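Local coordinates for T9SS C-terminal target domain-containing protein (Bacteroides cellulosilyticus, PDB 5JVK) that probably hydrolyses O-glycosidic bonds as a family 39 glycoside hydrolase of a gut symbiont, at residues A[416-421]-A[440-445]. Residues are numbered along the deposited sequence; the frame is centred on the assembly and turned at random.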
loop_
_atom_site.group_PDB
_atom_site.type_symbol
_atom_site.label_atom_id
_atom_site.label_comp_id
_atom_site.label_asym_id
_atom_site.label_seq_id
_atom_site.Cartn_x
_atom_site.Cartn_y
_atom_site.Cartn_z
ATOM N N LYS A 416 10.276 9.715 0.617
ATOM C CA LYS A 416 9.713 10.832 1.374
ATOM C C LYS A 416 8.689 11.583 0.497
ATOM O O LYS A 416 7.758 10.961 -0.010
ATOM C CB LYS A 416 10.829 11.743 1.908
ATOM C CG LYS A 416 11.862 11.077 2.804
ATOM C CD LYS A 416 12.820 12.131 3.347
ATOM C CE LYS A 416 13.846 11.558 4.309
ATOM N NZ LYS A 416 14.967 10.896 3.592
ATOM N N ASN A 417 8.868 12.892 0.297
ATOM C CA ASN A 417 8.061 13.657 -0.641
ATOM C C ASN A 417 8.937 14.332 -1.692
ATOM O O ASN A 417 8.606 15.408 -2.194
ATOM C CB ASN A 417 7.230 14.666 0.140
ATOM C CG ASN A 417 6.129 13.998 0.925
ATOM O OD1 ASN A 417 6.172 13.911 2.151
ATOM N ND2 ASN A 417 5.146 13.491 0.208
ATOM N N TYR A 418 10.041 13.672 -2.041
ATOM C CA TYR A 418 10.946 14.162 -3.078
ATOM C C TYR A 418 10.297 14.014 -4.454
ATOM O O TYR A 418 9.570 13.053 -4.701
ATOM C CB TYR A 418 12.275 13.391 -3.052
ATOM C CG TYR A 418 13.123 13.593 -1.810
ATOM C CD1 TYR A 418 13.414 14.873 -1.333
ATOM C CD2 TYR A 418 13.673 12.501 -1.132
ATOM C CE1 TYR A 418 14.205 15.059 -0.205
ATOM C CE2 TYR A 418 14.467 12.677 -0.005
ATOM C CZ TYR A 418 14.730 13.956 0.455
ATOM O OH TYR A 418 15.514 14.138 1.573
ATOM N N THR A 419 10.562 14.970 -5.340
ATOM C CA THR A 419 10.032 14.939 -6.699
ATOM C C THR A 419 11.063 14.355 -7.668
ATOM O O THR A 419 12.273 14.392 -7.416
ATOM C CB THR A 419 9.606 16.341 -7.165
ATOM O OG1 THR A 419 10.720 17.236 -7.092
ATOM C CG2 THR A 419 8.480 16.870 -6.292
ATOM N N PHE A 420 10.564 13.821 -8.780
ATOM C CA PHE A 420 11.404 13.165 -9.780
ATOM C C PHE A 420 12.264 14.182 -10.532
ATOM O O PHE A 420 11.765 15.219 -10.960
ATOM C CB PHE A 420 10.532 12.371 -10.757
ATOM C CG PHE A 420 11.289 11.803 -11.921
ATOM C CD1 PHE A 420 12.171 10.743 -11.740
ATOM C CD2 PHE A 420 11.132 12.336 -13.200
ATOM C CE1 PHE A 420 12.878 10.223 -12.812
ATOM C CE2 PHE A 420 11.836 11.820 -14.274
ATOM C CZ PHE A 420 12.706 10.761 -14.079
ATOM N N GLN A 421 13.549 13.865 -10.688
ATOM C CA GLN A 421 14.522 14.758 -11.321
ATOM C C GLN A 421 14.853 14.338 -12.747
ATOM O O GLN A 421 14.679 15.120 -13.680
ATOM C CB GLN A 421 15.820 14.794 -10.507
ATOM C CG GLN A 421 15.671 15.362 -9.105
ATOM C CD GLN A 421 15.318 16.842 -9.099
ATOM O OE1 GLN A 421 15.920 17.637 -9.822
ATOM N NE2 GLN A 421 14.339 17.219 -8.278
ATOM N N THR A 440 19.216 16.935 -6.545
ATOM C CA THR A 440 19.050 15.487 -6.408
ATOM C C THR A 440 19.463 15.022 -5.006
ATOM O O THR A 440 20.559 15.342 -4.548
ATOM C CB THR A 440 19.880 14.751 -7.482
ATOM O OG1 THR A 440 19.384 15.102 -8.779
ATOM C CG2 THR A 440 19.816 13.230 -7.314
ATOM N N THR A 441 18.578 14.276 -4.339
ATOM C CA THR A 441 18.821 13.762 -2.981
ATOM C C THR A 441 19.139 12.263 -2.936
ATOM O O THR A 441 19.858 11.820 -2.040
ATOM C CB THR A 441 17.635 14.044 -2.034
ATOM O OG1 THR A 441 16.455 13.389 -2.515
ATOM C CG2 THR A 441 17.387 15.540 -1.922
ATOM N N PHE A 442 18.589 11.485 -3.871
ATOM C CA PHE A 442 18.990 10.087 -4.043
ATOM C C PHE A 442 18.742 9.569 -5.460
ATOM O O PHE A 442 17.957 10.148 -6.219
ATOM C CB PHE A 442 18.297 9.183 -3.008
ATOM C CG PHE A 442 16.854 8.867 -3.321
ATOM C CD1 PHE A 442 15.841 9.752 -2.979
ATOM C CD2 PHE A 442 16.509 7.668 -3.938
ATOM C CE1 PHE A 442 14.513 9.456 -3.259
ATOM C CE2 PHE A 442 15.182 7.370 -4.220
ATOM C CZ PHE A 442 14.182 8.265 -3.881
ATOM N N TYR A 443 19.442 8.485 -5.797
ATOM C CA TYR A 443 19.237 7.744 -7.042
ATOM C C TYR A 443 18.756 6.353 -6.677
ATOM O O TYR A 443 19.193 5.806 -5.669
ATOM C CB TYR A 443 20.537 7.624 -7.845
ATOM C CG TYR A 443 21.237 8.937 -8.086
ATOM C CD1 TYR A 443 22.068 9.494 -7.112
ATOM C CD2 TYR A 443 21.072 9.631 -9.285
ATOM C CE1 TYR A 443 22.708 10.705 -7.322
ATOM C CE2 TYR A 443 21.713 10.843 -9.507
ATOM C CZ TYR A 443 22.525 11.378 -8.521
ATOM O OH TYR A 443 23.163 12.581 -8.726
ATOM N N THR A 444 17.862 5.785 -7.484
ATOM C CA THR A 444 17.452 4.387 -7.320
ATOM C C THR A 444 17.824 3.608 -8.568
ATOM O O THR A 444 17.815 4.162 -9.665
ATOM C CB THR A 444 15.948 4.221 -7.013
ATOM O OG1 THR A 444 15.672 2.839 -6.752
ATOM C CG2 THR A 444 15.062 4.703 -8.163
ATOM N N ALA A 445 18.147 2.329 -8.397
ATOM C CA ALA A 445 18.559 1.488 -9.517
ATOM C C ALA A 445 18.084 0.053 -9.350
ATOM O O ALA A 445 18.180 -0.517 -8.264
ATOM C CB ALA A 445 20.070 1.528 -9.682
#
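Y418 lays its ring against T441 at a classic beta bulge, T441 and F442 both facing F434, in strand 439-447 of the antiparallel sheet that follows the (beta/alpha)8 barrel. Strand 429-436 runs between the two segments in the sheet, so they meet through side chains alone, burying 217 Å² in total. The close part is centred on Y418 and backed by the buried F442. T441 CB sits 4.0 Å from the centroid of the Y418 ring and 15° off the ring normal, which defines a CH-pi contact over the face. T441 OG1 lies over the centre of that face, 3.1 Å above the plane, where chi1 of 62° turns the hydroxyl toward the ring. F442 presents its edge, CE1 reaching Y418 CD2 at 3.8 Å; its ring also meets that of F434, planes about 10° apart. With an alanine at Y418, T441 would probably lose the ring face it packs on and F442 CE1 its apolar neighbour. R365 of helix 350-366 hydrogen-bonds the carbonyl oxygens of K416 and Y418, joining this loop to that helix. The looser side is a single thin approach between Q421 and T440, whose side chains pass running contrary ways and come closest at Q421 CG and T440 OG1, 3.7 Å apart.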